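Local coordinates for protein coenzyme A transferase (Yersinia pestis, PDB 3S8D) that probably transfers coenzyme A from an acyl-CoA to acetate or a related carboxylate, at residues Val72-Thr77 with Pro96-Val101; Thr143-Val148 with Arg175-Val180; Arg133-Glu138 with Ser167-Ser172. All blocks are in the same frame, centred on the assembly; numbering follows the deposited sequence.

Contact 1 of 3, residues Val72-Thr77 with Pro96-Val101; sequences VYYFET and PYSMFV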
loop_
_atom_site.group_PDB
_atom_site.type_symbol
_atom_site.label_atom_id
_atom_site.label_comp_id
_atom_site.label_asym_id
_atom_site.label_seq_id
_atom_site.Cartn_x
_atom_site.Cartn_y
_atom_site.Cartn_z
ATOM N N VAL A 72 2.764 26.581 -6.802
ATOM C CA VAL A 72 2.160 25.780 -7.865
ATOM C C VAL A 72 2.260 24.308 -7.480
ATOM O O VAL A 72 3.369 23.756 -7.387
ATOM C CB VAL A 72 2.856 26.014 -9.220
ATOM C CG1 VAL A 72 2.362 25.007 -10.248
ATOM C CG2 VAL A 72 2.620 27.446 -9.698
ATOM N N TYR A 73 1.112 23.691 -7.208
ATOM C CA TYR A 73 1.068 22.264 -6.883
ATOM C C TYR A 73 0.765 21.476 -8.138
ATOM O O TYR A 73 -0.158 21.821 -8.877
ATOM C CB TYR A 73 -0.034 21.981 -5.881
ATOM C CG TYR A 73 0.240 22.458 -4.474
ATOM C CD1 TYR A 73 0.795 21.606 -3.527
ATOM C CD2 TYR A 73 -0.090 23.760 -4.083
ATOM C CE1 TYR A 73 1.029 22.039 -2.225
ATOM C CE2 TYR A 73 0.141 24.206 -2.785
ATOM C CZ TYR A 73 0.706 23.344 -1.861
ATOM O OH TYR A 73 0.945 23.786 -0.575
ATOM N N TYR A 74 1.512 20.409 -8.378
ATOM C CA TYR A 74 1.343 19.672 -9.626
ATOM C C TYR A 74 1.998 18.302 -9.571
ATOM O O TYR A 74 2.859 18.028 -8.718
ATOM C CB TYR A 74 1.955 20.458 -10.796
ATOM C CG TYR A 74 3.436 20.646 -10.616
ATOM C CD1 TYR A 74 4.337 19.698 -11.093
ATOM C CD2 TYR A 74 3.935 21.748 -9.921
ATOM C CE1 TYR A 74 5.706 19.852 -10.906
ATOM C CE2 TYR A 74 5.300 21.915 -9.725
ATOM C CZ TYR A 74 6.181 20.964 -10.221
ATOM O OH TYR A 74 7.530 21.130 -10.027
ATOM N N PHE A 75 1.571 17.459 -10.503
ATOM C CA PHE A 75 2.250 16.218 -10.836
ATOM C C PHE A 75 2.769 16.323 -12.279
ATOM O O PHE A 75 2.107 16.936 -13.134
ATOM C CB PHE A 75 1.234 15.084 -10.796
ATOM C CG PHE A 75 1.262 14.287 -9.534
ATOM C CD1 PHE A 75 2.093 13.176 -9.422
ATOM C CD2 PHE A 75 0.453 14.638 -8.456
ATOM C CE1 PHE A 75 2.126 12.429 -8.252
ATOM C CE2 PHE A 75 0.482 13.896 -7.277
ATOM C CZ PHE A 75 1.322 12.791 -7.182
ATOM N N GLU A 76 3.933 15.738 -12.559
ATOM C CA GLU A 76 4.309 15.480 -13.951
ATOM C C GLU A 76 4.501 16.749 -14.780
ATOM O O GLU A 76 3.685 17.054 -15.671
ATOM C CB GLU A 76 3.233 14.611 -14.622
ATOM C CG GLU A 76 3.601 14.060 -15.992
ATOM C CD GLU A 76 4.478 12.828 -15.892
ATOM O OE1 GLU A 76 4.386 12.116 -14.859
ATOM O OE2 GLU A 76 5.253 12.569 -16.839
ATOM N N THR A 77 5.585 17.473 -14.504
ATOM C CA THR A 77 5.862 18.720 -15.209
ATOM C C THR A 77 6.572 18.459 -16.530
ATOM O O THR A 77 7.360 17.516 -16.655
ATOM C CB THR A 77 6.721 19.669 -14.355
ATOM O OG1 THR A 77 6.788 20.959 -14.983
ATOM C CG2 THR A 77 8.131 19.112 -14.193
ATOM N N PRO A 96 7.600 26.032 -6.720
ATOM C CA PRO A 96 7.319 24.650 -7.136
ATOM C C PRO A 96 7.025 23.726 -5.952
ATOM O O PRO A 96 7.911 23.428 -5.142
ATOM C CB PRO A 96 8.627 24.207 -7.808
ATOM C CG PRO A 96 9.335 25.457 -8.160
ATOM C CD PRO A 96 8.944 26.474 -7.133
ATOM N N TYR A 97 5.781 23.276 -5.856
ATOM C CA TYR A 97 5.431 22.211 -4.926
ATOM C C TYR A 97 5.164 20.970 -5.747
ATOM O O TYR A 97 4.017 20.669 -6.097
ATOM C CB TYR A 97 4.223 22.607 -4.077
ATOM C CG TYR A 97 4.634 23.493 -2.932
ATOM C CD1 TYR A 97 5.036 24.812 -3.152
ATOM C CD2 TYR A 97 4.665 23.005 -1.631
ATOM C CE1 TYR A 97 5.437 25.624 -2.094
ATOM C CE2 TYR A 97 5.069 23.810 -0.564
ATOM C CZ TYR A 97 5.454 25.115 -0.806
ATOM O OH TYR A 97 5.852 25.906 0.247
ATOM N N SER A 98 6.249 20.284 -6.086
ATOM C CA SER A 98 6.197 19.097 -6.926
ATOM C C SER A 98 5.733 17.914 -6.110
ATOM O O SER A 98 6.278 17.617 -5.052
ATOM C CB SER A 98 7.573 18.800 -7.508
ATOM O OG SER A 98 7.554 17.555 -8.168
HETATM N N MSE A 99 4.718 17.231 -6.597
HETATM C CA MSE A 99 4.212 16.092 -5.853
HETATM C C MSE A 99 4.909 14.849 -6.341
HETATM O O MSE A 99 4.635 13.736 -5.905
HETATM C CB MSE A 99 2.691 16.030 -5.950
HETATM C CG MSE A 99 2.069 17.312 -5.398
HETATM SE SE MSE A 99 0.282 17.388 -5.570
HETATM C CE MSE A 99 -0.221 15.975 -4.592
ATOM N N PHE A 100 5.862 15.071 -7.231
ATOM C CA PHE A 100 6.687 14.000 -7.740
ATOM C C PHE A 100 7.805 14.598 -8.572
ATOM O O PHE A 100 7.574 15.446 -9.423
ATOM C CB PHE A 100 5.852 13.048 -8.580
ATOM C CG PHE A 100 6.611 11.878 -9.087
ATOM C CD1 PHE A 100 6.587 10.679 -8.392
ATOM C CD2 PHE A 100 7.356 11.968 -10.259
ATOM C CE1 PHE A 100 7.289 9.582 -8.856
ATOM C CE2 PHE A 100 8.061 10.874 -10.734
ATOM C CZ PHE A 100 8.026 9.681 -10.034
ATOM N N VAL A 101 9.024 14.145 -8.331
ATOM C CA VAL A 101 10.179 14.804 -8.923
ATOM C C VAL A 101 10.498 14.309 -10.340
ATOM O O VAL A 101 10.780 13.119 -10.554
ATOM C CB VAL A 101 11.401 14.687 -8.002
ATOM C CG1 VAL A 101 12.612 15.396 -8.614
ATOM C CG2 VAL A 101 11.060 15.260 -6.621
#
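Three aromatic rings of V72-T77 each take a carbon of P96-V101 over one face. Y97 CB lies over the Y73 ring, 3.9 Å from its centroid, while the two tyrosine rings, side by side and pointing the same way, incline at 36° with centroids 5.0 Å apart. On the other side of the sheet S98 CA sits over a face of Y74, whose edge is met by P96 CA. The Y74 ring is swung into this place by a chi1 of 62°, which sets CG between its backbone N and carbonyl carbon; its hydroxyl then passes S98 CB and is hydrogen-bonded to E105, so the ring covers the neighbouring strand while its polar end is satisfied. Beyond the strands, CB of selenomethionine M99 presses on a face of F75, 3.3 Å from F75 CE2. The M99 chain, bent at chi3, crosses the ring at about a right angle and adds an oblique Met-aromatic contact through SE; a long, unbranched, apolar chain can lay both CB and SE against the ring. F100 CB touches F75 CE1 obliquely.

Parallel backbone bonds tie the strands: Y97 N to V72 O at 2.9 Å, a weak one from Y74 N to Y97 O, and M99 N to Y74 O at 2.9 Å. S98 OG accepts from F100 N, an ST turn just where the strand ends. Short helix 79-82 lies between the strands in sequence, making this a beta-alpha-beta unit of the parallel sheet, and the chain leaving the first strand carries E76, which binds CoA.

Contact 2 of 3, residues Thr143-Val148 with Arg175-Val180; sequences TFMHTV and RFIVEV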
loop_
_atom_site.group_PDB
_atom_site.type_symbol
_atom_site.label_atom_id
_atom_site.label_comp_id
_atom_site.label_asym_id
_atom_site.label_seq_id
_atom_site.Cartn_x
_atom_site.Cartn_y
_atom_site.Cartn_z
ATOM N N THR A 143 -6.718 28.613 -7.958
ATOM C CA THR A 143 -6.738 28.770 -9.409
ATOM C C THR A 143 -6.283 27.501 -10.107
ATOM O O THR A 143 -5.213 26.963 -9.801
ATOM C CB THR A 143 -5.839 29.940 -9.887
ATOM O OG1 THR A 143 -5.898 31.017 -8.945
ATOM C CG2 THR A 143 -6.287 30.442 -11.261
ATOM N N PHE A 144 -7.097 27.020 -11.045
ATOM C CA PHE A 144 -6.710 25.865 -11.844
ATOM C C PHE A 144 -6.651 26.257 -13.305
ATOM O O PHE A 144 -7.573 26.884 -13.808
ATOM C CB PHE A 144 -7.677 24.687 -11.635
ATOM C CG PHE A 144 -7.187 23.394 -12.237
ATOM C CD1 PHE A 144 -6.037 22.779 -11.749
ATOM C CD2 PHE A 144 -7.868 22.791 -13.287
ATOM C CE1 PHE A 144 -5.581 21.595 -12.305
ATOM C CE2 PHE A 144 -7.417 21.597 -13.837
ATOM C CZ PHE A 144 -6.274 21.007 -13.348
HETATM N N MSE A 145 -5.574 25.879 -13.992
HETATM C CA MSE A 145 -5.409 26.252 -15.398
HETATM C C MSE A 145 -5.120 25.020 -16.255
HETATM O O MSE A 145 -4.243 24.210 -15.919
HETATM C CB MSE A 145 -4.320 27.333 -15.581
HETATM C CG MSE A 145 -4.580 28.599 -14.767
HETATM SE SE MSE A 145 -3.530 30.038 -15.184
HETATM C CE MSE A 145 -1.962 29.201 -15.520
ATOM N N HIS A 146 -5.852 24.887 -17.360
ATOM C CA HIS A 146 -5.816 23.664 -18.154
ATOM C C HIS A 146 -6.049 23.970 -19.632
ATOM O O HIS A 146 -6.965 24.719 -19.973
ATOM C CB HIS A 146 -6.905 22.699 -17.642
ATOM C CG HIS A 146 -6.641 21.253 -17.950
ATOM N ND1 HIS A 146 -6.633 20.753 -19.237
ATOM C CD2 HIS A 146 -6.362 20.205 -17.138
ATOM C CE1 HIS A 146 -6.369 19.457 -19.202
ATOM N NE2 HIS A 146 -6.200 19.100 -17.939
ATOM N N THR A 147 -5.213 23.412 -20.507
ATOM C CA THR A 147 -5.515 23.415 -21.931
ATOM C C THR A 147 -6.763 22.561 -22.166
ATOM O O THR A 147 -7.019 21.601 -21.429
ATOM C CB THR A 147 -4.381 22.815 -22.774
ATOM O OG1 THR A 147 -3.130 23.447 -22.458
ATOM C CG2 THR A 147 -4.681 22.999 -24.249
ATOM N N VAL A 148 -7.536 22.905 -23.192
ATOM C CA VAL A 148 -8.759 22.186 -23.506
ATOM C C VAL A 148 -9.000 22.122 -25.023
ATOM O O VAL A 148 -8.447 22.916 -25.797
ATOM C CB VAL A 148 -9.979 22.848 -22.847
ATOM C CG1 VAL A 148 -9.816 22.906 -21.332
ATOM C CG2 VAL A 148 -10.184 24.242 -23.404
ATOM N N ARG A 175 -11.376 29.582 -9.228
ATOM C CA ARG A 175 -11.370 30.067 -10.614
ATOM C C ARG A 175 -10.696 29.081 -11.564
ATOM O O ARG A 175 -9.594 28.559 -11.290
ATOM C CB ARG A 175 -10.689 31.439 -10.738
ATOM C CG ARG A 175 -11.404 32.563 -10.005
ATOM C CD ARG A 175 -12.433 33.253 -10.875
ATOM N NE ARG A 175 -13.271 34.153 -10.088
ATOM C CZ ARG A 175 -14.513 33.872 -9.693
ATOM N NH1 ARG A 175 -15.078 32.714 -10.025
ATOM N NH2 ARG A 175 -15.199 34.754 -8.973
ATOM N N PHE A 176 -11.347 28.846 -12.700
ATOM C CA PHE A 176 -10.864 27.861 -13.660
ATOM C C PHE A 176 -10.572 28.532 -15.016
ATOM O O PHE A 176 -11.467 29.122 -15.631
ATOM C CB PHE A 176 -11.908 26.740 -13.804
ATOM C CG PHE A 176 -11.511 25.655 -14.741
ATOM C CD1 PHE A 176 -10.181 25.361 -14.955
ATOM C CD2 PHE A 176 -12.468 24.933 -15.418
ATOM C CE1 PHE A 176 -9.809 24.360 -15.816
ATOM C CE2 PHE A 176 -12.108 23.922 -16.295
ATOM C CZ PHE A 176 -10.772 23.632 -16.490
ATOM N N ILE A 177 -9.328 28.435 -15.483
ATOM C CA ILE A 177 -8.922 29.134 -16.696
ATOM C C ILE A 177 -8.428 28.140 -17.716
ATOM O O ILE A 177 -7.550 27.318 -17.431
ATOM C CB ILE A 177 -7.763 30.147 -16.453
ATOM C CG1 ILE A 177 -7.990 31.001 -15.199
ATOM C CG2 ILE A 177 -7.544 31.021 -17.690
ATOM C CD1 ILE A 177 -9.274 31.783 -15.221
ATOM N N VAL A 178 -9.002 28.194 -18.911
ATOM C CA VAL A 178 -8.668 27.231 -19.949
ATOM C C VAL A 178 -8.091 27.898 -21.189
ATOM O O VAL A 178 -8.534 28.971 -21.595
ATOM C CB VAL A 178 -9.897 26.401 -20.356
ATOM C CG1 VAL A 178 -10.420 25.615 -19.165
ATOM C CG2 VAL A 178 -10.982 27.304 -20.921
ATOM N N GLU A 179 -7.098 27.250 -21.785
ATOM C CA GLU A 179 -6.518 27.717 -23.032
ATOM C C GLU A 179 -7.011 26.837 -24.171
ATOM O O GLU A 179 -6.519 25.726 -24.365
ATOM C CB GLU A 179 -4.991 27.687 -22.962
ATOM C CG GLU A 179 -4.304 28.229 -24.203
ATOM C CD GLU A 179 -2.793 28.228 -24.082
ATOM O OE1 GLU A 179 -2.279 27.769 -23.041
ATOM O OE2 GLU A 179 -2.120 28.689 -25.027
ATOM N N VAL A 180 -7.994 27.331 -24.916
ATOM C CA VAL A 180 -8.560 26.575 -26.025
ATOM C C VAL A 180 -7.505 26.304 -27.088
ATOM O O VAL A 180 -6.868 27.227 -27.593
ATOM C CB VAL A 180 -9.747 27.313 -26.665
ATOM C CG1 VAL A 180 -10.172 26.614 -27.946
ATOM C CG2 VAL A 180 -10.908 27.397 -25.688
#
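With chi1 of -169° in F144 and -179° in F176, both rings swing anti to their backbone nitrogens and run side by side from the same face of the sheet. F144 CD2 comes within 3.6 Å of F176 CE1, the planes inclined at 32°. The F176 ring turns its edge to the first strand, where it meets F144 O and H146 CB. Farther along this face the branched V148 crosses V178 at about a right angle, their CG1 atoms 3.5 Å apart, and beta-branched valines suit the extended backbone. The other face carries selenomethionine M145, whose CG rests on I177 CB before the chain bends off at chi3.

Five backbone bonds join the parallel strands in exact register. F144 is gripped through both its groups, N to R175 O and O to I177 N, each bond 2.9 Å and nearly straight. H146 repeats the pattern with I177 O and E179 N, and the last bond, V148 N to E179 O, is longer at 3.2 Å. E179 is buried, and its OE1 accepts from A53 N at the start of helix 52-63.

Helix 52-63 covers the M145 and I177 face through L54; helix 166-172 packs on F144 and F176 from the other. Strand 41-44 borders 143-148, while strand 201-204 flanks 175-180, and D200, just before it, holds R175 in a salt bridge.

Contact 3 of 3, residues Arg133-Glu138 with Ser167-Ser172; sequences RLLAEE and SRIARS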
loop_
_atom_site.group_PDB
_atom_site.type_symbol
_atom_site.label_atom_id
_atom_site.label_comp_id
_atom_site.label_asym_id
_atom_site.label_seq_id
_atom_site.Cartn_x
_atom_site.Cartn_y
_atom_site.Cartn_z
ATOM N N ARG A 133 -8.079 14.421 -3.708
ATOM C CA ARG A 133 -8.450 14.774 -2.343
ATOM C C ARG A 133 -7.430 15.707 -1.703
ATOM O O ARG A 133 -7.795 16.650 -0.987
ATOM C CB ARG A 133 -8.606 13.534 -1.473
ATOM C CG ARG A 133 -9.014 13.880 -0.055
ATOM C CD ARG A 133 -9.201 12.677 0.823
ATOM N NE ARG A 133 -9.265 13.088 2.223
ATOM C CZ ARG A 133 -9.444 12.248 3.240
ATOM N NH1 ARG A 133 -9.574 10.936 3.000
ATOM N NH2 ARG A 133 -9.484 12.719 4.491
ATOM N N LEU A 134 -6.153 15.433 -1.958
ATOM C CA LEU A 134 -5.072 16.241 -1.408
ATOM C C LEU A 134 -5.159 17.695 -1.894
ATOM O O LEU A 134 -5.171 18.639 -1.094
ATOM C CB LEU A 134 -3.713 15.635 -1.785
ATOM C CG LEU A 134 -2.927 15.000 -0.633
ATOM C CD1 LEU A 134 -3.623 13.751 -0.103
ATOM C CD2 LEU A 134 -1.494 14.664 -1.061
ATOM N N LEU A 135 -5.217 17.864 -3.212
ATOM C CA LEU A 135 -5.258 19.193 -3.803
ATOM C C LEU A 135 -6.566 19.892 -3.448
ATOM O O LEU A 135 -6.572 21.101 -3.201
ATOM C CB LEU A 135 -5.052 19.124 -5.323
ATOM C CG LEU A 135 -3.664 18.596 -5.696
ATOM C CD1 LEU A 135 -3.659 17.882 -7.020
ATOM C CD2 LEU A 135 -2.653 19.736 -5.702
ATOM N N ALA A 136 -7.668 19.140 -3.387
ATOM C CA ALA A 136 -8.980 19.769 -3.191
ATOM C C ALA A 136 -9.270 20.096 -1.727
ATOM O O ALA A 136 -9.755 21.191 -1.414
ATOM C CB ALA A 136 -10.113 18.922 -3.800
ATOM N N GLU A 137 -8.959 19.146 -0.841
ATOM C CA GLU A 137 -9.362 19.220 0.561
ATOM C C GLU A 137 -8.227 19.511 1.549
ATOM O O GLU A 137 -8.423 20.275 2.499
ATOM C CB GLU A 137 -10.086 17.929 0.968
ATOM C CG GLU A 137 -11.383 17.648 0.162
ATOM C CD GLU A 137 -11.847 16.180 0.273
ATOM O OE1 GLU A 137 -11.663 15.580 1.361
ATOM O OE2 GLU A 137 -12.388 15.625 -0.721
ATOM N N GLU A 138 -7.061 18.887 1.363
ATOM C CA GLU A 138 -5.953 19.084 2.308
ATOM C C GLU A 138 -5.126 20.327 1.976
ATOM O O GLU A 138 -4.765 21.099 2.863
ATOM C CB GLU A 138 -5.033 17.869 2.340
ATOM C CG GLU A 138 -5.766 16.526 2.500
ATOM C CD GLU A 138 -6.156 16.209 3.937
ATOM O OE1 GLU A 138 -6.182 17.132 4.790
ATOM O OE2 GLU A 138 -6.436 15.025 4.213
ATOM N N SER A 167 -9.886 16.841 -13.413
ATOM C CA SER A 167 -11.337 16.879 -13.577
ATOM C C SER A 167 -12.021 17.284 -12.257
ATOM O O SER A 167 -13.120 17.819 -12.250
ATOM C CB SER A 167 -11.900 15.581 -14.204
ATOM O OG SER A 167 -11.696 14.439 -13.396
ATOM N N ARG A 168 -11.340 17.067 -11.141
ATOM C CA ARG A 168 -11.862 17.469 -9.839
ATOM C C ARG A 168 -11.459 18.919 -9.472
ATOM O O ARG A 168 -12.276 19.732 -9.004
ATOM C CB ARG A 168 -11.344 16.490 -8.778
ATOM C CG ARG A 168 -11.527 16.952 -7.332
ATOM C CD ARG A 168 -12.998 16.965 -6.951
ATOM N NE ARG A 168 -13.246 17.579 -5.642
ATOM C CZ ARG A 168 -13.053 16.970 -4.471
ATOM N NH1 ARG A 168 -12.591 15.717 -4.431
ATOM N NH2 ARG A 168 -13.315 17.617 -3.335
ATOM N N ILE A 169 -10.188 19.232 -9.684
ATOM C CA ILE A 169 -9.682 20.555 -9.356
ATOM C C ILE A 169 -10.339 21.614 -10.255
ATOM O O ILE A 169 -10.684 22.708 -9.797
ATOM C CB ILE A 169 -8.142 20.620 -9.462
ATOM C CG1 ILE A 169 -7.515 19.511 -8.614
ATOM C CG2 ILE A 169 -7.636 22.000 -9.033
ATOM C CD1 ILE A 169 -8.254 19.286 -7.327
ATOM N N ALA A 170 -10.536 21.292 -11.527
ATOM C CA ALA A 170 -11.188 22.257 -12.397
ATOM C C ALA A 170 -12.486 22.766 -11.759
ATOM O O ALA A 170 -12.942 23.876 -12.052
ATOM C CB ALA A 170 -11.443 21.682 -13.792
ATOM N N ARG A 171 -13.070 21.965 -10.875
ATOM C CA ARG A 171 -14.347 22.338 -10.285
ATOM C C ARG A 171 -14.221 22.782 -8.840
ATOM O O ARG A 171 -15.095 23.468 -8.315
ATOM C CB ARG A 171 -15.323 21.181 -10.429
ATOM C CG ARG A 171 -15.480 20.812 -11.870
ATOM C CD ARG A 171 -16.140 19.490 -12.050
ATOM N NE ARG A 171 -16.717 19.421 -13.386
ATOM C CZ ARG A 171 -16.086 18.958 -14.459
ATOM N NH1 ARG A 171 -14.827 18.515 -14.372
ATOM N NH2 ARG A 171 -16.725 18.932 -15.629
ATOM N N SER A 172 -13.128 22.390 -8.191
ATOM C CA SER A 172 -12.924 22.775 -6.808
ATOM C C SER A 172 -12.237 24.155 -6.715
ATOM O O SER A 172 -12.532 24.953 -5.824
ATOM C CB SER A 172 -12.138 21.691 -6.068
ATOM O OG SER A 172 -10.934 21.384 -6.751
#
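L135 and I169 make the apolar part of this helix pair, with L135 CB 3.8 Å from I169 CD1. The isoleucine holds CG1 anti to its carbonyl carbon, beside the backbone N, and from there sends CD1 into the interval between the helices, where it also meets the backbone N and CB of A136. These apolar residues suit the side turned toward the sheet, and I169 packs onward against F144.

The two helices run nearly parallel, their short axes at 19° to each other and 9.6 Å apart, as neighbours on one face of a Rossmann-like alpha/beta layer do. A136 is the small residue at their approach, its CA 6.1 Å from that of S172. Its methyl lies over one face of the R168 guanidinium, 3.5 Å from NH2, and also meets S172 OG. A residue with nothing beyond CB lets the flat cation lie directly on the helix surface.

E137, the next residue, meets the edge of the same guanidinium. Its OE2 lies in the guanidinium plane, 3.4 Å from R168 NH2, in a weak but fairly straight salt-bridge hydrogen bond at 163°, although carboxylate and guanidinium planes are turned 43° apart. Both side chains are exposed to solvent, where long charged groups are at home. The other oxygen of the glutamate has a partner one turn back in its own helix: R133 NE is 3.6 Å from E137 OE1, a purely electrostatic pairing because the oxygen stands well out of the guanidinium plane. R133 and E138 also face the subunit boundary, where R133 NH1 bonds to the carbonyl, and E138 OE2 to the hydroxyl, of Y371 of the second subunit.

Overall arrangement
Contacts 1 and 2 belong to one parallel sheet, their centres about 17 Å apart on either side of strand 41-44; they do not touch. The two helices of contact 3 lie on one face of the sheet and touch both. L135 CD2 packs 3.5 Å from Y73 CB and also meets M99 SE of contact 1, while at the other end I169 CG2 lies 3.2 Å from F144 CD1 and A170 CB 3.4 Å from F176 CZ of contact 2. Each helix of contact 3 precedes a strand of contact 2 in the chain. CoA-binding E76 lies in contact 1; the side chains of H146 in contact 2 and L135 in contact 3 are each about 11 Å from its side chain.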